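Local coordinates for protein ElaA (PDB 1XEB), which belongs to the GNAT acetyltransferase superfamily and probably transfers an acyl group from acyl-CoA to an amino group of a substrate not yet identified, at residues 24-32 and 80-88; 41-52 and 63-71. All blocks are in the same frame, centred on the assembly; numbering follows the deposited sequence.

Contact 1. Residues 24-32 and 80-88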
loop_
_atom_site.group_PDB
_atom_site.type_symbol
_atom_site.label_atom_id
_atom_site.label_comp_id
_atom_site.label_asym_id
_atom_site.label_seq_id
_atom_site.Cartn_x
_atom_site.Cartn_y
_atom_site.Cartn_z
ATOM N N LEU A 24 -5.687 -7.775 -8.196
ATOM C CA LEU A 24 -5.084 -8.356 -6.996
ATOM C C LEU A 24 -5.743 -7.742 -5.761
ATOM O O LEU A 24 -6.086 -8.435 -4.792
ATOM C CB LEU A 24 -3.579 -8.082 -6.972
ATOM C CG LEU A 24 -2.841 -8.549 -5.708
ATOM C CD1 LEU A 24 -3.074 -10.034 -5.475
ATOM C CD2 LEU A 24 -1.356 -8.254 -5.853
ATOM N N ARG A 25 -5.943 -6.431 -5.821
ATOM C CA ARG A 25 -6.551 -5.696 -4.718
ATOM C C ARG A 25 -7.970 -6.166 -4.431
ATOM O O ARG A 25 -8.376 -6.299 -3.263
ATOM C CB ARG A 25 -6.517 -4.196 -5.029
ATOM C CG ARG A 25 -5.188 -3.550 -4.681
ATOM C CD ARG A 25 -5.020 -2.182 -5.319
ATOM N NE ARG A 25 -6.216 -1.343 -5.222
ATOM C CZ ARG A 25 -6.264 -0.105 -5.684
ATOM N NH1 ARG A 25 -7.381 0.617 -5.582
ATOM N NH2 ARG A 25 -5.176 0.414 -6.240
ATOM N N THR A 26 -8.714 -6.439 -5.495
ATOM C CA THR A 26 -10.088 -6.887 -5.358
ATOM C C THR A 26 -10.115 -8.294 -4.790
ATOM O O THR A 26 -10.932 -8.624 -3.911
ATOM C CB THR A 26 -10.809 -6.902 -6.717
ATOM O OG1 THR A 26 -10.861 -5.577 -7.251
ATOM C CG2 THR A 26 -12.211 -7.427 -6.557
ATOM N N GLU A 27 -9.214 -9.127 -5.297
ATOM C CA GLU A 27 -9.147 -10.507 -4.851
ATOM C C GLU A 27 -8.930 -10.600 -3.349
ATOM O O GLU A 27 -9.556 -11.415 -2.683
ATOM C CB GLU A 27 -8.031 -11.230 -5.591
ATOM C CG GLU A 27 -7.777 -12.656 -5.122
ATOM C CD GLU A 27 -6.681 -13.312 -5.935
ATOM O OE1 GLU A 27 -6.974 -13.761 -7.069
ATOM O OE2 GLU A 27 -5.522 -13.354 -5.448
ATOM N N VAL A 28 -8.049 -9.757 -2.815
ATOM C CA VAL A 28 -7.769 -9.780 -1.388
ATOM C C VAL A 28 -8.690 -8.928 -0.516
ATOM O O VAL A 28 -9.294 -9.451 0.406
ATOM C CB VAL A 28 -6.307 -9.400 -1.120
ATOM C CG1 VAL A 28 -6.024 -9.371 0.377
ATOM C CG2 VAL A 28 -5.401 -10.426 -1.802
ATOM N N PHE A 29 -8.807 -7.634 -0.795
ATOM C CA PHE A 29 -9.659 -6.758 0.018
ATOM C C PHE A 29 -11.155 -6.961 -0.180
ATOM O O PHE A 29 -11.924 -6.780 0.761
ATOM C CB PHE A 29 -9.301 -5.282 -0.218
ATOM C CG PHE A 29 -7.881 -4.953 0.118
ATOM C CD1 PHE A 29 -7.069 -4.302 -0.802
ATOM C CD2 PHE A 29 -7.334 -5.355 1.332
ATOM C CE1 PHE A 29 -5.731 -4.061 -0.530
ATOM C CE2 PHE A 29 -6.002 -5.121 1.616
ATOM C CZ PHE A 29 -5.190 -4.472 0.682
ATOM N N VAL A 30 -11.580 -7.335 -1.382
ATOM C CA VAL A 30 -13.001 -7.565 -1.606
ATOM C C VAL A 30 -13.401 -9.025 -1.399
ATOM O O VAL A 30 -14.206 -9.338 -0.532
ATOM C CB VAL A 30 -13.440 -7.158 -3.025
ATOM C CG1 VAL A 30 -14.919 -7.472 -3.220
ATOM C CG2 VAL A 30 -13.192 -5.693 -3.248
ATOM N N VAL A 31 -12.821 -9.929 -2.177
ATOM C CA VAL A 31 -13.201 -11.332 -2.076
ATOM C C VAL A 31 -12.771 -12.127 -0.855
ATOM O O VAL A 31 -13.602 -12.512 -0.036
ATOM C CB VAL A 31 -12.764 -12.115 -3.323
ATOM C CG1 VAL A 31 -13.282 -13.572 -3.236
ATOM C CG2 VAL A 31 -13.296 -11.429 -4.570
ATOM N N GLU A 32 -11.482 -12.396 -0.717
ATOM C CA GLU A 32 -11.079 -13.195 0.423
ATOM C C GLU A 32 -11.412 -12.551 1.761
ATOM O O GLU A 32 -11.602 -13.250 2.758
ATOM C CB GLU A 32 -9.598 -13.574 0.330
ATOM C CG GLU A 32 -8.599 -12.537 0.744
ATOM C CD GLU A 32 -7.192 -13.117 0.788
ATOM O OE1 GLU A 32 -6.724 -13.586 -0.277
ATOM O OE2 GLU A 32 -6.567 -13.117 1.878
ATOM N N ARG A 80 -3.316 0.147 0.520
ATOM C CA ARG A 80 -3.586 -0.991 -0.349
ATOM C C ARG A 80 -2.417 -1.988 -0.350
ATOM O O ARG A 80 -2.042 -2.533 -1.395
ATOM C CB ARG A 80 -3.876 -0.494 -1.761
ATOM C CG ARG A 80 -5.168 0.297 -1.882
ATOM C CD ARG A 80 -6.352 -0.603 -1.614
ATOM N NE ARG A 80 -7.630 -0.061 -2.084
ATOM C CZ ARG A 80 -8.338 0.872 -1.465
ATOM N NH1 ARG A 80 -9.491 1.283 -1.985
ATOM N NH2 ARG A 80 -7.899 1.397 -0.331
ATOM N N VAL A 81 -1.839 -2.203 0.831
ATOM C CA VAL A 81 -0.717 -3.123 0.991
ATOM C C VAL A 81 -1.276 -4.533 0.867
ATOM O O VAL A 81 -2.135 -4.945 1.653
ATOM C CB VAL A 81 -0.021 -2.934 2.365
ATOM C CG1 VAL A 81 1.025 -4.024 2.573
ATOM C CG2 VAL A 81 0.646 -1.561 2.423
ATOM N N VAL A 82 -0.792 -5.268 -0.131
ATOM C CA VAL A 82 -1.310 -6.605 -0.387
ATOM C C VAL A 82 -0.274 -7.552 -0.984
ATOM O O VAL A 82 0.666 -7.143 -1.663
ATOM C CB VAL A 82 -2.541 -6.522 -1.353
ATOM C CG1 VAL A 82 -2.099 -6.047 -2.734
ATOM C CG2 VAL A 82 -3.227 -7.861 -1.470
ATOM N N SER A 83 -0.461 -8.834 -0.727
ATOM C CA SER A 83 0.435 -9.835 -1.260
ATOM C C SER A 83 -0.465 -11.007 -1.595
ATOM O O SER A 83 -1.383 -11.311 -0.841
ATOM C CB SER A 83 1.476 -10.232 -0.207
ATOM O OG SER A 83 0.889 -11.031 0.807
ATOM N N SER A 84 -0.217 -11.654 -2.729
ATOM C CA SER A 84 -1.030 -12.800 -3.140
ATOM C C SER A 84 -0.998 -13.924 -2.101
ATOM O O SER A 84 0.061 -14.271 -1.564
ATOM C CB SER A 84 -0.552 -13.338 -4.488
ATOM O OG SER A 84 -1.388 -14.400 -4.914
ATOM N N SER A 85 -2.160 -14.500 -1.824
ATOM C CA SER A 85 -2.240 -15.565 -0.822
ATOM C C SER A 85 -1.263 -16.711 -1.064
ATOM O O SER A 85 -0.771 -17.308 -0.120
ATOM C CB SER A 85 -3.665 -16.130 -0.741
ATOM O OG SER A 85 -4.029 -16.807 -1.936
ATOM N N ALA A 86 -0.980 -17.006 -2.324
ATOM C CA ALA A 86 -0.083 -18.103 -2.665
ATOM C C ALA A 86 1.382 -17.825 -2.349
ATOM O O ALA A 86 2.173 -18.756 -2.166
ATOM C CB ALA A 86 -0.231 -18.449 -4.143
ATOM N N ALA A 87 1.735 -16.545 -2.287
ATOM C CA ALA A 87 3.105 -16.147 -2.008
ATOM C C ALA A 87 3.277 -15.565 -0.604
ATOM O O ALA A 87 4.163 -14.751 -0.367
ATOM C CB ALA A 87 3.543 -15.140 -3.047
ATOM N N ARG A 88 2.446 -15.990 0.336
ATOM C CA ARG A 88 2.528 -15.453 1.687
ATOM C C ARG A 88 3.368 -16.241 2.673
ATOM O O ARG A 88 3.660 -17.417 2.467
ATOM C CB ARG A 88 1.129 -15.278 2.269
ATOM C CG ARG A 88 0.338 -14.187 1.605
ATOM C CD ARG A 88 -1.051 -14.080 2.189
ATOM N NE ARG A 88 -1.828 -13.089 1.459
ATOM C CZ ARG A 88 -3.143 -12.951 1.555
ATOM N NH1 ARG A 88 -3.842 -13.746 2.357
ATOM N NH2 ARG A 88 -3.757 -12.021 0.837
#
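V82 is the side chain on which helix 24-32 closes over strand 80-83, the two axes crossing at 98° and 8.7 Å apart. Its CG2, anti to the backbone N, presses on V28 CG2 at 3.4 Å; CG1 (chi1 67°), between N and the carbonyl carbon, lies 3.9 Å from L24 CD2. F29 comes in beside them, its CZ 3.2 Å from V81 O, which sits near the ring plane, and R80 CD also touches the ring. The R80 chain passes over one face of the R25 guanidinium, the two guanidinium planes 86° apart. Both arginines form salt bridges with E39, a shared anion that probably offsets their charge.

The more open side is polar. E32 OE2 receives both end nitrogens of R88: NH1 at 2.8 Å on its syn lone pair, NH2 at 3.2 Å from above the carboxylate plane. S83 O fixes R88 in turn, taking NE (2.9 Å) and NH2 side-on. This is the first helical region of the GNAT fold packed on its fourth strand, with R88 opening a Q/R-x-x-G-x-G/A motif that in relatives binds the acyl-CoA pyrophosphate and probably does so here.

Contact 2. Residues 41-52 and 63-71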
loop_
_atom_site.group_PDB
_atom_site.type_symbol
_atom_site.label_atom_id
_atom_site.label_comp_id
_atom_site.label_asym_id
_atom_site.label_seq_id
_atom_site.Cartn_x
_atom_site.Cartn_y
_atom_site.Cartn_z
ATOM N N ASP A 41 -11.300 3.373 -5.831
ATOM C CA ASP A 41 -11.620 4.605 -5.129
ATOM C C ASP A 41 -11.242 5.959 -5.710
ATOM O O ASP A 41 -11.334 6.959 -5.007
ATOM C CB ASP A 41 -11.096 4.512 -3.682
ATOM C CG ASP A 41 -9.567 4.580 -3.587
ATOM O OD1 ASP A 41 -9.053 4.693 -2.453
ATOM O OD2 ASP A 41 -8.875 4.524 -4.620
ATOM N N GLY A 42 -10.812 6.014 -6.963
ATOM C CA GLY A 42 -10.461 7.303 -7.546
ATOM C C GLY A 42 -9.124 7.942 -7.175
ATOM O O GLY A 42 -8.787 9.010 -7.696
ATOM N N LEU A 43 -8.341 7.326 -6.294
ATOM C CA LEU A 43 -7.055 7.930 -5.925
ATOM C C LEU A 43 -5.899 7.303 -6.692
ATOM O O LEU A 43 -4.725 7.659 -6.480
ATOM C CB LEU A 43 -6.809 7.778 -4.427
ATOM C CG LEU A 43 -7.906 8.366 -3.548
ATOM C CD1 LEU A 43 -7.656 7.974 -2.104
ATOM C CD2 LEU A 43 -7.942 9.889 -3.711
ATOM N N ASP A 44 -6.236 6.395 -7.602
ATOM C CA ASP A 44 -5.237 5.682 -8.383
ATOM C C ASP A 44 -4.612 6.422 -9.543
ATOM O O ASP A 44 -3.426 6.246 -9.802
ATOM C CB ASP A 44 -5.812 4.365 -8.892
ATOM C CG ASP A 44 -6.029 3.357 -7.785
ATOM O OD1 ASP A 44 -7.193 2.998 -7.507
ATOM O OD2 ASP A 44 -5.029 2.914 -7.186
ATOM N N LEU A 45 -5.382 7.247 -10.244
ATOM C CA LEU A 45 -4.834 7.979 -11.395
ATOM C C LEU A 45 -4.860 9.503 -11.236
ATOM O O LEU A 45 -5.315 10.212 -12.130
ATOM C CB LEU A 45 -5.597 7.603 -12.673
ATOM C CG LEU A 45 -5.997 6.140 -12.848
ATOM C CD1 LEU A 45 -6.813 6.004 -14.142
ATOM C CD2 LEU A 45 -4.753 5.244 -12.876
ATOM N N VAL A 46 -4.382 10.006 -10.107
ATOM C CA VAL A 46 -4.366 11.450 -9.883
ATOM C C VAL A 46 -3.047 11.891 -9.281
ATOM O O VAL A 46 -2.328 11.071 -8.709
ATOM C CB VAL A 46 -5.491 11.890 -8.924
ATOM C CG1 VAL A 46 -6.855 11.670 -9.581
ATOM C CG2 VAL A 46 -5.365 11.115 -7.596
ATOM N N GLY A 47 -2.755 13.189 -9.403
ATOM C CA GLY A 47 -1.527 13.761 -8.879
ATOM C C GLY A 47 -0.311 12.913 -9.199
ATOM O O GLY A 47 -0.037 12.616 -10.369
ATOM N N ASP A 48 0.425 12.522 -8.162
ATOM C CA ASP A 48 1.605 11.701 -8.355
ATOM C C ASP A 48 1.493 10.332 -7.672
ATOM O O ASP A 48 2.495 9.746 -7.249
ATOM C CB ASP A 48 2.861 12.437 -7.867
ATOM C CG ASP A 48 3.250 13.612 -8.771
ATOM O OD1 ASP A 48 3.318 13.435 -10.013
ATOM O OD2 ASP A 48 3.499 14.710 -8.233
ATOM N N THR A 49 0.283 9.808 -7.565
ATOM C CA THR A 49 0.144 8.506 -6.950
ATOM C C THR A 49 1.077 7.493 -7.628
ATOM O O THR A 49 1.078 7.356 -8.864
ATOM C CB THR A 49 -1.270 7.984 -7.076
ATOM O OG1 THR A 49 -2.166 8.870 -6.411
ATOM C CG2 THR A 49 -1.371 6.616 -6.463
ATOM N N HIS A 50 1.883 6.791 -6.838
ATOM C CA HIS A 50 2.756 5.782 -7.425
ATOM C C HIS A 50 2.237 4.386 -7.124
ATOM O O HIS A 50 1.390 4.204 -6.247
ATOM C CB HIS A 50 4.202 5.942 -6.935
ATOM C CG HIS A 50 4.982 6.959 -7.707
ATOM N ND1 HIS A 50 4.639 8.290 -7.738
ATOM C CD2 HIS A 50 6.063 6.833 -8.514
ATOM C CE1 HIS A 50 5.471 8.942 -8.532
ATOM N NE2 HIS A 50 6.344 8.080 -9.016
ATOM N N HIS A 51 2.736 3.406 -7.875
ATOM C CA HIS A 51 2.325 2.026 -7.696
ATOM C C HIS A 51 3.543 1.095 -7.653
ATOM O O HIS A 51 4.271 0.945 -8.644
ATOM C CB HIS A 51 1.373 1.631 -8.829
ATOM C CG HIS A 51 0.162 2.510 -8.924
ATOM N ND1 HIS A 51 -1.039 2.200 -8.318
ATOM C CD2 HIS A 51 -0.011 3.728 -9.498
ATOM C CE1 HIS A 51 -1.894 3.190 -8.511
ATOM N NE2 HIS A 51 -1.293 4.129 -9.223
ATOM N N LEU A 52 3.764 0.483 -6.490
ATOM C CA LEU A 52 4.872 -0.434 -6.300
ATOM C C LEU A 52 4.373 -1.834 -6.607
ATOM O O LEU A 52 3.375 -2.286 -6.053
ATOM C CB LEU A 52 5.387 -0.365 -4.862
ATOM C CG LEU A 52 6.551 -1.314 -4.581
ATOM C CD1 LEU A 52 7.785 -0.815 -5.312
ATOM C CD2 LEU A 52 6.806 -1.406 -3.089
ATOM N N TYR A 63 1.802 -5.855 -4.019
ATOM C CA TYR A 63 1.525 -4.492 -4.419
ATOM C C TYR A 63 1.275 -3.569 -3.238
ATOM O O TYR A 63 0.885 -4.003 -2.158
ATOM C CB TYR A 63 0.281 -4.486 -5.309
ATOM C CG TYR A 63 -0.286 -3.115 -5.591
ATOM C CD1 TYR A 63 0.129 -2.383 -6.700
ATOM C CD2 TYR A 63 -1.215 -2.541 -4.735
ATOM C CE1 TYR A 63 -0.374 -1.108 -6.948
ATOM C CE2 TYR A 63 -1.716 -1.267 -4.967
ATOM C CZ TYR A 63 -1.297 -0.554 -6.077
ATOM O OH TYR A 63 -1.817 0.700 -6.331
ATOM N N LEU A 64 1.544 -2.292 -3.455
ATOM C CA LEU A 64 1.243 -1.262 -2.480
ATOM C C LEU A 64 1.192 0.070 -3.239
ATOM O O LEU A 64 1.878 0.272 -4.253
ATOM C CB LEU A 64 2.243 -1.230 -1.310
ATOM C CG LEU A 64 3.606 -0.545 -1.345
ATOM C CD1 LEU A 64 3.467 0.966 -1.561
ATOM C CD2 LEU A 64 4.294 -0.829 -0.016
ATOM N N ARG A 65 0.342 0.959 -2.750
ATOM C CA ARG A 65 0.147 2.256 -3.364
ATOM C C ARG A 65 0.684 3.406 -2.509
ATOM O O ARG A 65 0.567 3.403 -1.276
ATOM C CB ARG A 65 -1.347 2.465 -3.623
ATOM C CG ARG A 65 -1.692 3.807 -4.230
ATOM C CD ARG A 65 -3.182 3.919 -4.487
ATOM N NE ARG A 65 -3.966 3.953 -3.253
ATOM C CZ ARG A 65 -5.290 4.077 -3.223
ATOM N NH1 ARG A 65 -5.972 4.175 -4.365
ATOM N NH2 ARG A 65 -5.934 4.107 -2.058
ATOM N N LEU A 66 1.267 4.386 -3.191
ATOM C CA LEU A 66 1.802 5.572 -2.556
ATOM C C LEU A 66 1.045 6.824 -3.041
ATOM O O LEU A 66 1.051 7.142 -4.231
ATOM C CB LEU A 66 3.301 5.691 -2.876
ATOM C CG LEU A 66 4.130 4.554 -2.272
ATOM C CD1 LEU A 66 5.285 4.172 -3.177
ATOM C CD2 LEU A 66 4.629 4.973 -0.929
ATOM N N LEU A 67 0.383 7.527 -2.124
ATOM C CA LEU A 67 -0.329 8.758 -2.477
ATOM C C LEU A 67 0.599 9.951 -2.186
ATOM O O LEU A 67 1.222 9.998 -1.118
ATOM C CB LEU A 67 -1.618 8.871 -1.660
ATOM C CG LEU A 67 -2.785 7.923 -1.975
ATOM C CD1 LEU A 67 -2.280 6.520 -2.125
ATOM C CD2 LEU A 67 -3.830 7.988 -0.866
ATOM N N ASP A 68 0.702 10.901 -3.118
ATOM C CA ASP A 68 1.584 12.059 -2.930
ATOM C C ASP A 68 1.131 13.017 -1.834
ATOM O O ASP A 68 -0.066 13.183 -1.579
ATOM C CB ASP A 68 1.791 12.844 -4.240
ATOM C CG ASP A 68 0.560 13.610 -4.683
ATOM O OD1 ASP A 68 -0.107 13.136 -5.624
ATOM O OD2 ASP A 68 0.258 14.684 -4.105
ATOM N N PRO A 69 2.100 13.682 -1.187
ATOM C CA PRO A 69 1.882 14.630 -0.098
ATOM C C PRO A 69 1.095 15.914 -0.349
ATOM O O PRO A 69 0.326 16.322 0.527
ATOM C CB PRO A 69 3.302 14.879 0.419
ATOM C CG PRO A 69 4.129 14.743 -0.797
ATOM C CD PRO A 69 3.540 13.533 -1.466
ATOM N N VAL A 70 1.247 16.566 -1.504
ATOM C CA VAL A 70 0.472 17.794 -1.692
ATOM C C VAL A 70 -1.029 17.486 -1.697
ATOM O O VAL A 70 -1.831 18.295 -1.245
ATOM C CB VAL A 70 0.860 18.567 -2.981
ATOM C CG1 VAL A 70 2.258 18.189 -3.415
ATOM C CG2 VAL A 70 -0.178 18.363 -4.073
ATOM N N ARG A 71 -1.408 16.305 -2.189
ATOM C CA ARG A 71 -2.817 15.920 -2.206
ATOM C C ARG A 71 -3.277 15.326 -0.878
ATOM O O ARG A 71 -4.462 15.041 -0.689
ATOM C CB ARG A 71 -3.087 14.930 -3.338
ATOM C CG ARG A 71 -3.815 15.564 -4.514
ATOM C CD ARG A 71 -3.414 14.954 -5.828
ATOM N NE ARG A 71 -4.177 15.533 -6.935
ATOM C CZ ARG A 71 -5.494 15.413 -7.091
ATOM N NH1 ARG A 71 -6.091 15.976 -8.131
ATOM N NH2 ARG A 71 -6.221 14.725 -6.218
#
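D41 meets R65 in an end-on, two-nitrogen salt bridge: R65 NH1 reaches D41 OD2 at 2.9 Å, NH2 reaches OD1, both acceptors use syn lone pairs, and the planes differ by only 10°. The bend of R65 at chi3 (67°) turns its guanidinium there, with L43 CB over one face. D44 OD2 adds a weak bond to R65 NH1, its stronger partner being R25.

A type II' turn from V46 to T49 follows. V46 CB lies over the centre of the R71 guanidinium, 3.9 Å above its plane. G47 takes a positive phi (45°), suited to glycine, and D48 N gives a nearly straight bond to D68 OD1 at 2.7 Å; D68 OD2 accepts from R71 N, closing an Asx motif, so each carboxylate oxygen accepts from a backbone N-H of a different segment. T49 CG2 packs on R65 CG at 3.6 Å.

From H50 the strands pair antiparallel, H50 with L66 and L52 with L64 as hydrogen-bonded pairs flanking the non-hydrogen-bonded pair H51 and R65. H51 ND1 shares a 2.6 Å hydrogen bond with Y63 OH, while NE2 binds D44 O in the ring plane, so both ring nitrogens are bonded and the ring's rotation is set.

Helix 92-108 covers the face bearing H50 and L64, helix 15-32 touches H51, Y63 and R65 on the other, and strands 4-9 and 76-83 flank the hairpin.

In the fold
Both contacts reach the same sheet, in which strands 59-67 and 76-83 are neighbours, but they build on it differently. Contact 2 is the more buried, with 11 of its 17 touching residues buried, and joins two strands through backbone hydrogen bonds, with a carboxylate-guanidinium network in the loop leading to them. Contact 1 is partly buried: a helix lies across the sheet mainly through apolar side chains, its cross-segment hydrogen bonds confined to a peripheral salt bridge. The two nevertheless touch directly. R25 NH2 bridges to D44 OD2 at 2.7 Å, and V82 O lies 2.9 Å from Y63 N, a probable hydrogen bond. Charge thus ties helix 15-32 to the loop of contact 2, while backbone pairing joins the strands.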